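Local atomic coordinates of tylactone synthase starter module and modules 1 & 2 (Streptomyces fradiae, PDB entry 2Z5L), a protein that probably reduces the beta-keto group of an early tylosin polyketide intermediate with NADPH, as the first ketoreductase of the tylosin polyketide synthase, setting hydroxyl stereochemistry. Residues 345-349 / 439-444. Residues are numbered along the deposited sequence; the frame is centred on the assembly and turned at random.
Sequences ILDDA and AAGAGE
Leu346 and Asp348 pack against Ala439, Ala442 and Glu444 in a small, largely van der Waals contact at the protein surface, where the loop after strand 338-341 meets the start of helix 442-450. The two methyls of Leu346 divide the work. CD1 reaches Ala439, 3.9 Å from its CB and 3.5 Å from its carbonyl O, while CD2 comes in at a slant beside OE1 of Glu444, at 3.5 Å, tilted out of the carboxylate plane and not stacked on its face. That oxygen is turned back on its own segment: it accepts the N-H of Gly441, the N-cap residue, in a short bond of 2.6 Å, nearly straight at 163°, through the lone pair facing away from OE2. A bend at chi2 (56°) curls the Glu444 chain back to this amide, a side-chain-to-backbone bond like one half of a capping box. In this short-chain dehydrogenase/reductase, a Rossmann fold, helix 442-450 belongs to the region after strand 426-430, which in relatives commonly helps cover the substrate cleft. Further along, Asp348 sets its CB 4.0 Å from Ala442 CB; chi1 of 60° places the carboxylate beside the first turn of the helix, but OD2 stays 3.7 Å from Ala442 N, too far for a hydrogen bond. Polar linkage comes instead through Gln401, whose NE2 donates to both Asp347 O and Glu444 OE2, bridging the loop and the helix.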
ATOM      1  N   ILE A 345      13.585  -0.168  -0.762  1.00 45.89           N
ATOM      2  CA  ILE A 345      14.360   0.748  -1.588  1.00 47.24           C
ATOM      3  C   ILE A 345      13.614   2.015  -1.960  1.00 47.81           C
ATOM      4  O   ILE A 345      12.386   2.025  -2.048  1.00 50.00           O
ATOM      5  CB  ILE A 345      14.776   0.085  -2.889  1.00 47.73           C
ATOM      6  CG1 ILE A 345      13.543  -0.154  -3.747  1.00 48.57           C
ATOM      7  CG2 ILE A 345      15.468  -1.241  -2.606  1.00 49.30           C
ATOM      8  CD1 ILE A 345      13.872  -0.597  -5.137  1.00 49.39           C
ATOM      9  N   LEU A 346      14.368   3.081  -2.197  1.00 47.29           N
ATOM     10  CA  LEU A 346      13.771   4.354  -2.573  1.00 47.69           C
ATOM     11  C   LEU A 346      13.183   4.244  -3.974  1.00 46.84           C
ATOM     12  O   LEU A 346      13.838   3.769  -4.912  1.00 45.54           O
ATOM     13  CB  LEU A 346      14.816   5.478  -2.524  1.00 48.27           C
ATOM     14  CG  LEU A 346      14.385   6.816  -1.901  1.00 50.05           C
ATOM     15  CD1 LEU A 346      15.575   7.763  -1.863  1.00 49.34           C
ATOM     16  CD2 LEU A 346      13.239   7.434  -2.705  1.00 50.14           C
ATOM     17  N   ASP A 347      11.929   4.672  -4.088  1.00 46.86           N
ATOM     18  CA  ASP A 347      11.208   4.656  -5.357  1.00 46.61           C
ATOM     19  C   ASP A 347      10.659   6.016  -5.746  1.00 46.84           C
ATOM     20  O   ASP A 347       9.987   6.677  -4.958  1.00 47.00           O
ATOM     21  CB  ASP A 347      10.017   3.693  -5.340  1.00 44.41           C
ATOM     22  CG  ASP A 347       9.187   3.788  -6.614  1.00 43.81           C
ATOM     23  OD1 ASP A 347       9.799   3.727  -7.706  1.00 44.73           O
ATOM     24  OD2 ASP A 347       7.935   3.924  -6.537  1.00 39.82           O
ATOM     25  N   ASP A 348      10.948   6.427  -6.973  1.00 46.72           N
ATOM     26  CA  ASP A 348      10.428   7.682  -7.486  1.00 47.67           C
ATOM     27  C   ASP A 348      10.413   7.675  -9.011  1.00 46.25           C
ATOM     28  O   ASP A 348      11.339   8.144  -9.677  1.00 47.23           O
ATOM     29  CB  ASP A 348      11.189   8.901  -6.901  1.00 50.66           C
ATOM     30  CG  ASP A 348      12.687   8.904  -7.214  1.00 54.02           C
ATOM     31  OD1 ASP A 348      13.366   7.866  -6.966  1.00 55.43           O
ATOM     32  OD2 ASP A 348      13.183   9.966  -7.673  1.00 52.01           O
ATOM     33  N   ALA A 349       9.341   7.097  -9.547  1.00 43.34           N
ATOM     34  CA  ALA A 349       9.127   7.002 -10.981  1.00 40.59           C
ATOM     35  C   ALA A 349       7.636   7.156 -11.289  1.00 38.36           C
ATOM     36  O   ALA A 349       6.812   6.385 -10.794  1.00 36.89           O
ATOM     37  CB  ALA A 349       9.634   5.657 -11.500  1.00 41.85           C
ATOM     38  N   ALA A 439      17.406   9.297   3.139  1.00 38.28           N
ATOM     39  CA  ALA A 439      17.469   9.791   1.761  1.00 37.84           C
ATOM     40  C   ALA A 439      16.074  10.114   1.206  1.00 36.84           C
ATOM     41  O   ALA A 439      15.151   9.305   1.297  1.00 38.44           O
ATOM     42  CB  ALA A 439      18.156   8.765   0.875  1.00 34.87           C
ATOM     43  N   ALA A 440      15.919  11.300   0.632  1.00 33.54           N
ATOM     44  CA  ALA A 440      14.630  11.694   0.078  1.00 31.08           C
ATOM     45  C   ALA A 440      14.731  11.977  -1.413  1.00 29.08           C
ATOM     46  O   ALA A 440      15.727  12.532  -1.882  1.00 28.86           O
ATOM     47  CB  ALA A 440      14.101  12.922   0.803  1.00 33.37           C
ATOM     48  N   GLY A 441      13.693  11.596  -2.153  1.00 27.47           N
ATOM     49  CA  GLY A 441      13.682  11.812  -3.586  1.00 23.95           C
ATOM     50  C   GLY A 441      12.474  12.616  -3.998  1.00 25.08           C
ATOM     51  O   GLY A 441      11.869  13.312  -3.175  1.00 23.35           O
ATOM     52  N   ALA A 442      12.111  12.515  -5.273  1.00 26.46           N
ATOM     53  CA  ALA A 442      10.963  13.250  -5.780  1.00 29.76           C
ATOM     54  C   ALA A 442       9.715  12.968  -4.940  1.00 30.84           C
ATOM     55  O   ALA A 442       8.933  13.878  -4.657  1.00 32.12           O
ATOM     56  CB  ALA A 442      10.703  12.895  -7.267  1.00 29.31           C
ATOM     57  N   GLY A 443       9.526  11.715  -4.539  1.00 28.16           N
ATOM     58  CA  GLY A 443       8.358  11.368  -3.740  1.00 28.91           C
ATOM     59  C   GLY A 443       8.265  12.059  -2.382  1.00 30.05           C
ATOM     60  O   GLY A 443       7.209  12.591  -2.019  1.00 30.41           O
ATOM     61  N   GLU A 444       9.350  12.044  -1.618  1.00 29.94           N
ATOM     62  CA  GLU A 444       9.353  12.685  -0.313  1.00 33.11           C
ATOM     63  C   GLU A 444       9.181  14.191  -0.535  1.00 34.22           C
ATOM     64  O   GLU A 444       8.488  14.866   0.227  1.00 34.00           O
ATOM     65  CB  GLU A 444      10.669  12.398   0.420  1.00 34.31           C
ATOM     66  CG  GLU A 444      10.897  10.911   0.780  1.00 36.54           C
ATOM     67  CD  GLU A 444      10.830   9.998  -0.432  1.00 40.08           C
ATOM     68  OE1 GLU A 444      11.562  10.237  -1.428  1.00 40.14           O
ATOM     69  OE2 GLU A 444      10.044   9.033  -0.392  1.00 44.26           O
TER